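Local coordinates for protein L-threonine dehydrogenase (PDB 2YY7) that binds NAD and probably catalyses the NAD-dependent oxidation of L-threonine at its 3-hydroxyl group, at residues 19-22 / 23-26; 154-158 / 159-163. All coordinates share one frame; numbering follows the deposited sequence.

In the fold
Both contacts are local ones between successive turns of one helix within the NAD-binding Rossmann domain, and both fall near the C-terminal ends of their helices. Contact 1 comes first along the chain, at the end of helix 13-26, which links the parallel strands 5-8 and 31-35. Contact 2 follows at the end of helix 142-161, just before strand 164-174. Strands 5-8 and 164-174 belong to one sheet, with 71-74 and 112-118 between them. The centres lie about 28 Å apart and the nearest atoms about 17 Å, so the contacts do not touch. Contact 1 packs against strands 5-8 and 31-35, whereas contact 2 lies beside helix 87-106 and reaches the second subunit.

Contact 1. Residues 19-22 / 23-26; sequences TQKL and RKLY
Thr19 meets Arg23 one helical turn on, through backbone and side chain together. Arg23 N donates to Thr19 O at 3.0 Å, and Thr19 CG2 lies over one face of the guanidinium, offset toward its rim, 3.5 Å from Arg23 CZ. The two side chains run alongside each other in the same direction. With OG1 beside the backbone N (chi1 -60°), the methyl CG2 is left anti to that N and faces the arginine, while OG1 turns back to bond Gly15 O. Arg23 stays extended from CG to NE, which carries its guanidinium to Val31 O, bonded by NH2, and to Val43 O, reached weakly by NH1. The NH2 bond to Val31 O in particular probably helps to hold the plane against which the methyl packs. Gln20 contributes through its carbonyl, which receives Lys24 N.

This turn closes the helix of a beta-alpha-beta unit, strand 5-8, helix 13-26, strand 31-35, the first such unit of the Rossmann fold; the side chain of Thr19 is about 10 Å from the bound NAD. Lys21 O accepts Leu25 N at 3.1 Å and, weakly, Lys24 N. The lysine chain bends at chi2 (61°), bringing CE to 4.2 Å from Leu25 CG. Beyond it, Lys21 NZ stands 4.1 Å from Lys24 NZ, a like-charge approach that probably costs some electrostatic energy. Both Lys21 and Leu25 also touch Ile224 of helix 216-228. Leu22 O takes the N-H of Tyr26 at 2.8 Å from Tyr26 N, with an N-H...O angle of 160°. On the buried side, Leu22 CD1 comes to 4.2 Å from Tyr26 CE1, and both side chains rest on Ile5 of strand 5-8.

Contact 2. Residues 154-158 / 159-163; sequences CEYYH and NIYGV
Tyr157 and Val163 meet in a local contact that runs from successive turns of helix 142-161 into its C-terminal cap, where the Rossmann-domain chain turns toward strand 164-174. The motif is a glycine C-cap: Gly162 leaves the helix in the left-handed region with phi 70°, a value that favours glycine, and its N bonds His158 O weakly. Tyr157 O receives two donors from opposite faces of its carbonyl plane: Tyr161 N at 2.9 Å and, from beyond the glycine, Val163 N at 3.2 Å.

Three tyrosines and an isoleucine pack along the helix flank. Tyr161 turns its edge to the face of Tyr157 in a T-shaped pair, centroids 5.2 Å apart and planes at 67°. Ile160 CG1 makes a CH-pi contact over the centre of the Tyr156 ring, 3.6 Å from the centroid. That ring's hydroxyl bonds OE1 of Glu84 of the second subunit, so the Tyr156 ring reaches the subunit interface. Tyr157 also packs on Leu102 of helix 87-106.

His158 adds a side-chain bond to the same turn, and its ring stacks on His237. Replaced by an alanine, this position is likely to leave Val163 O without its side-chain donor and His237 without a stacking partner. With CG anti to the backbone N (chi1 171°), the imidazole lies where ND1 can donate to Val163 O at 3.0 Å, the oxygen lying in the ring plane while ND1 stands above the plane of the carbonyl.

Contact 1. Residues 19-22 / 23-26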
loop_
_atom_site.group_PDB
_atom_site.type_symbol
_atom_site.label_atom_id
_atom_site.label_comp_id
_atom_site.label_asym_id
_atom_site.label_seq_id
_atom_site.Cartn_x
_atom_site.Cartn_y
_atom_site.Cartn_z
ATOM N N THR A 19 -26.460 -9.638 -5.653
ATOM C CA THR A 19 -27.442 -10.182 -4.722
ATOM C C THR A 19 -28.506 -10.990 -5.468
ATOM O O THR A 19 -28.879 -12.085 -5.044
ATOM C CB THR A 19 -28.136 -9.050 -3.928
ATOM O OG1 THR A 19 -27.155 -8.311 -3.188
ATOM C CG2 THR A 19 -29.163 -9.626 -2.950
ATOM N N GLN A 20 -28.987 -10.450 -6.584
ATOM C CA GLN A 20 -30.013 -11.125 -7.375
ATOM C C GLN A 20 -29.516 -12.458 -7.920
ATOM O O GLN A 20 -30.191 -13.478 -7.794
ATOM C CB GLN A 20 -30.466 -10.234 -8.537
ATOM C CG GLN A 20 -31.644 -10.796 -9.330
ATOM C CD GLN A 20 -32.066 -9.890 -10.481
ATOM O OE1 GLN A 20 -31.279 -9.611 -11.388
ATOM N NE2 GLN A 20 -33.312 -9.428 -10.445
ATOM N N LYS A 21 -28.330 -12.447 -8.520
ATOM C CA LYS A 21 -27.751 -13.658 -9.090
ATOM C C LYS A 21 -27.474 -14.718 -8.024
ATOM O O LYS A 21 -27.761 -15.898 -8.220
ATOM C CB LYS A 21 -26.462 -13.316 -9.835
ATOM C CG LYS A 21 -25.812 -14.495 -10.547
ATOM C CD LYS A 21 -26.713 -15.104 -11.605
ATOM C CE LYS A 21 -26.005 -16.248 -12.318
ATOM N NZ LYS A 21 -26.868 -16.900 -13.339
ATOM N N LEU A 22 -26.919 -14.298 -6.895
ATOM C CA LEU A 22 -26.626 -15.233 -5.816
ATOM C C LEU A 22 -27.913 -15.877 -5.294
ATOM O O LEU A 22 -27.943 -17.070 -4.994
ATOM C CB LEU A 22 -25.899 -14.502 -4.684
ATOM C CG LEU A 22 -24.413 -14.793 -4.442
ATOM C CD1 LEU A 22 -23.739 -15.322 -5.688
ATOM C CD2 LEU A 22 -23.739 -13.514 -3.953
ATOM N N ARG A 23 -28.977 -15.084 -5.188
ATOM C CA ARG A 23 -30.257 -15.594 -4.704
ATOM C C ARG A 23 -30.886 -16.604 -5.664
ATOM O O ARG A 23 -31.599 -17.512 -5.233
ATOM C CB ARG A 23 -31.221 -14.432 -4.427
ATOM C CG ARG A 23 -30.895 -13.707 -3.123
ATOM C CD ARG A 23 -31.754 -12.483 -2.877
ATOM N NE ARG A 23 -31.550 -11.977 -1.522
ATOM C CZ ARG A 23 -31.931 -10.775 -1.100
ATOM N NH1 ARG A 23 -32.540 -9.934 -1.926
ATOM N NH2 ARG A 23 -31.708 -10.415 0.159
ATOM N N LYS A 24 -30.619 -16.450 -6.959
ATOM C CA LYS A 24 -31.144 -17.373 -7.958
ATOM C C LYS A 24 -30.401 -18.703 -7.871
ATOM O O LYS A 24 -30.987 -19.770 -8.054
ATOM C CB LYS A 24 -30.973 -16.797 -9.366
ATOM C CG LYS A 24 -31.858 -15.597 -9.662
ATOM C CD LYS A 24 -31.563 -14.980 -11.027
ATOM C CE LYS A 24 -31.818 -15.951 -12.176
ATOM N NZ LYS A 24 -30.788 -17.028 -12.268
ATOM N N LEU A 25 -29.106 -18.625 -7.577
ATOM C CA LEU A 25 -28.258 -19.804 -7.480
ATOM C C LEU A 25 -28.349 -20.544 -6.156
ATOM O O LEU A 25 -28.354 -21.773 -6.138
ATOM C CB LEU A 25 -26.790 -19.426 -7.712
ATOM C CG LEU A 25 -26.335 -18.883 -9.067
ATOM C CD1 LEU A 25 -24.850 -18.546 -8.990
ATOM C CD2 LEU A 25 -26.593 -19.912 -10.162
ATOM N N TYR A 26 -28.425 -19.812 -5.048
ATOM C CA TYR A 26 -28.458 -20.463 -3.743
ATOM C C TYR A 26 -29.717 -20.303 -2.910
ATOM O O TYR A 26 -29.800 -20.853 -1.812
ATOM C CB TYR A 26 -27.259 -20.013 -2.906
ATOM C CG TYR A 26 -25.918 -20.256 -3.565
ATOM C CD1 TYR A 26 -25.222 -19.215 -4.171
ATOM C CD2 TYR A 26 -25.347 -21.528 -3.584
ATOM C CE1 TYR A 26 -23.990 -19.430 -4.782
ATOM C CE2 TYR A 26 -24.110 -21.753 -4.196
ATOM C CZ TYR A 26 -23.440 -20.700 -4.790
ATOM O OH TYR A 26 -22.220 -20.905 -5.394
#

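Contact 2. Residues 154-158 / 159-163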
loop_
_atom_site.group_PDB
_atom_site.type_symbol
_atom_site.label_atom_id
_atom_site.label_comp_id
_atom_site.label_asym_id
_atom_site.label_seq_id
_atom_site.Cartn_x
_atom_site.Cartn_y
_atom_site.Cartn_z
ATOM N N CYS A 154 -4.902 -8.700 2.328
ATOM C CA CYS A 154 -5.627 -9.936 2.027
ATOM C C CYS A 154 -4.625 -11.080 1.912
ATOM O O CYS A 154 -4.838 -12.170 2.449
ATOM C CB CYS A 154 -6.399 -9.818 0.710
ATOM S SG CYS A 154 -7.893 -8.828 0.823
ATOM N N GLU A 155 -3.531 -10.821 1.205
ATOM C CA GLU A 155 -2.491 -11.822 1.017
ATOM C C GLU A 155 -1.851 -12.171 2.359
ATOM O O GLU A 155 -1.552 -13.337 2.637
ATOM C CB GLU A 155 -1.429 -11.292 0.057
ATOM C CG GLU A 155 -0.438 -12.336 -0.410
ATOM C CD GLU A 155 0.570 -11.767 -1.382
ATOM O OE1 GLU A 155 1.422 -10.960 -0.952
ATOM O OE2 GLU A 155 0.506 -12.117 -2.576
ATOM N N TYR A 156 -1.637 -11.153 3.189
ATOM C CA TYR A 156 -1.041 -11.368 4.501
ATOM C C TYR A 156 -1.943 -12.289 5.321
ATOM O O TYR A 156 -1.487 -13.300 5.853
ATOM C CB TYR A 156 -0.872 -10.043 5.250
ATOM C CG TYR A 156 -0.077 -10.185 6.531
ATOM C CD1 TYR A 156 1.318 -10.139 6.515
ATOM C CD2 TYR A 156 -0.716 -10.405 7.754
ATOM C CE1 TYR A 156 2.060 -10.306 7.683
ATOM C CE2 TYR A 156 0.023 -10.578 8.932
ATOM C CZ TYR A 156 1.410 -10.524 8.884
ATOM O OH TYR A 156 2.152 -10.680 10.034
ATOM N N TYR A 157 -3.221 -11.933 5.432
ATOM C CA TYR A 157 -4.166 -12.742 6.199
ATOM C C TYR A 157 -4.260 -14.178 5.692
ATOM O O TYR A 157 -4.458 -15.108 6.477
ATOM C CB TYR A 157 -5.554 -12.092 6.198
ATOM C CG TYR A 157 -5.761 -11.110 7.331
ATOM C CD1 TYR A 157 -6.563 -11.435 8.424
ATOM C CD2 TYR A 157 -5.148 -9.860 7.316
ATOM C CE1 TYR A 157 -6.751 -10.544 9.473
ATOM C CE2 TYR A 157 -5.329 -8.955 8.362
ATOM C CZ TYR A 157 -6.133 -9.304 9.437
ATOM O OH TYR A 157 -6.326 -8.410 10.470
ATOM N N HIS A 158 -4.134 -14.363 4.384
ATOM C CA HIS A 158 -4.180 -15.706 3.825
ATOM C C HIS A 158 -2.932 -16.483 4.233
ATOM O O HIS A 158 -3.022 -17.582 4.793
ATOM C CB HIS A 158 -4.229 -15.679 2.300
ATOM C CG HIS A 158 -4.063 -17.031 1.683
ATOM N ND1 HIS A 158 -5.075 -17.967 1.665
ATOM C CD2 HIS A 158 -2.980 -17.637 1.141
ATOM C CE1 HIS A 158 -4.623 -19.091 1.137
ATOM N NE2 HIS A 158 -3.354 -18.918 0.811
ATOM N N ASN A 159 -1.770 -15.897 3.946
ATOM C CA ASN A 159 -0.481 -16.519 4.236
ATOM C C ASN A 159 -0.153 -16.722 5.706
ATOM O O ASN A 159 0.474 -17.713 6.071
ATOM C CB ASN A 159 0.655 -15.713 3.596
ATOM C CG ASN A 159 0.652 -15.798 2.085
ATOM O OD1 ASN A 159 0.259 -16.813 1.515
ATOM N ND2 ASN A 159 1.109 -14.735 1.426
ATOM N N ILE A 160 -0.567 -15.784 6.548
ATOM C CA ILE A 160 -0.273 -15.874 7.967
ATOM C C ILE A 160 -1.383 -16.505 8.801
ATOM O O ILE A 160 -1.108 -17.297 9.706
ATOM C CB ILE A 160 0.065 -14.474 8.538
ATOM C CG1 ILE A 160 1.236 -13.873 7.756
ATOM C CG2 ILE A 160 0.409 -14.572 10.023
ATOM C CD1 ILE A 160 2.485 -14.764 7.724
ATOM N N TYR A 161 -2.634 -16.180 8.499
ATOM C CA TYR A 161 -3.731 -16.738 9.279
ATOM C C TYR A 161 -4.557 -17.795 8.557
ATOM O O TYR A 161 -5.513 -18.322 9.120
ATOM C CB TYR A 161 -4.633 -15.607 9.781
ATOM C CG TYR A 161 -3.870 -14.539 10.529
ATOM C CD1 TYR A 161 -3.075 -14.864 11.630
ATOM C CD2 TYR A 161 -3.932 -13.205 10.134
ATOM C CE1 TYR A 161 -2.361 -13.886 12.315
ATOM C CE2 TYR A 161 -3.226 -12.221 10.812
ATOM C CZ TYR A 161 -2.443 -12.567 11.901
ATOM O OH TYR A 161 -1.751 -11.590 12.576
ATOM N N GLY A 162 -4.182 -18.111 7.322
ATOM C CA GLY A 162 -4.903 -19.124 6.566
ATOM C C GLY A 162 -6.301 -18.726 6.121
ATOM O O GLY A 162 -7.127 -19.584 5.796
ATOM N N VAL A 163 -6.572 -17.426 6.095
ATOM C CA VAL A 163 -7.884 -16.939 5.683
ATOM C C VAL A 163 -8.161 -17.150 4.196
ATOM O O VAL A 163 -7.324 -16.847 3.352
ATOM C CB VAL A 163 -8.036 -15.434 5.983
ATOM C CG1 VAL A 163 -9.305 -14.890 5.311
ATOM C CG2 VAL A 163 -8.080 -15.211 7.493
#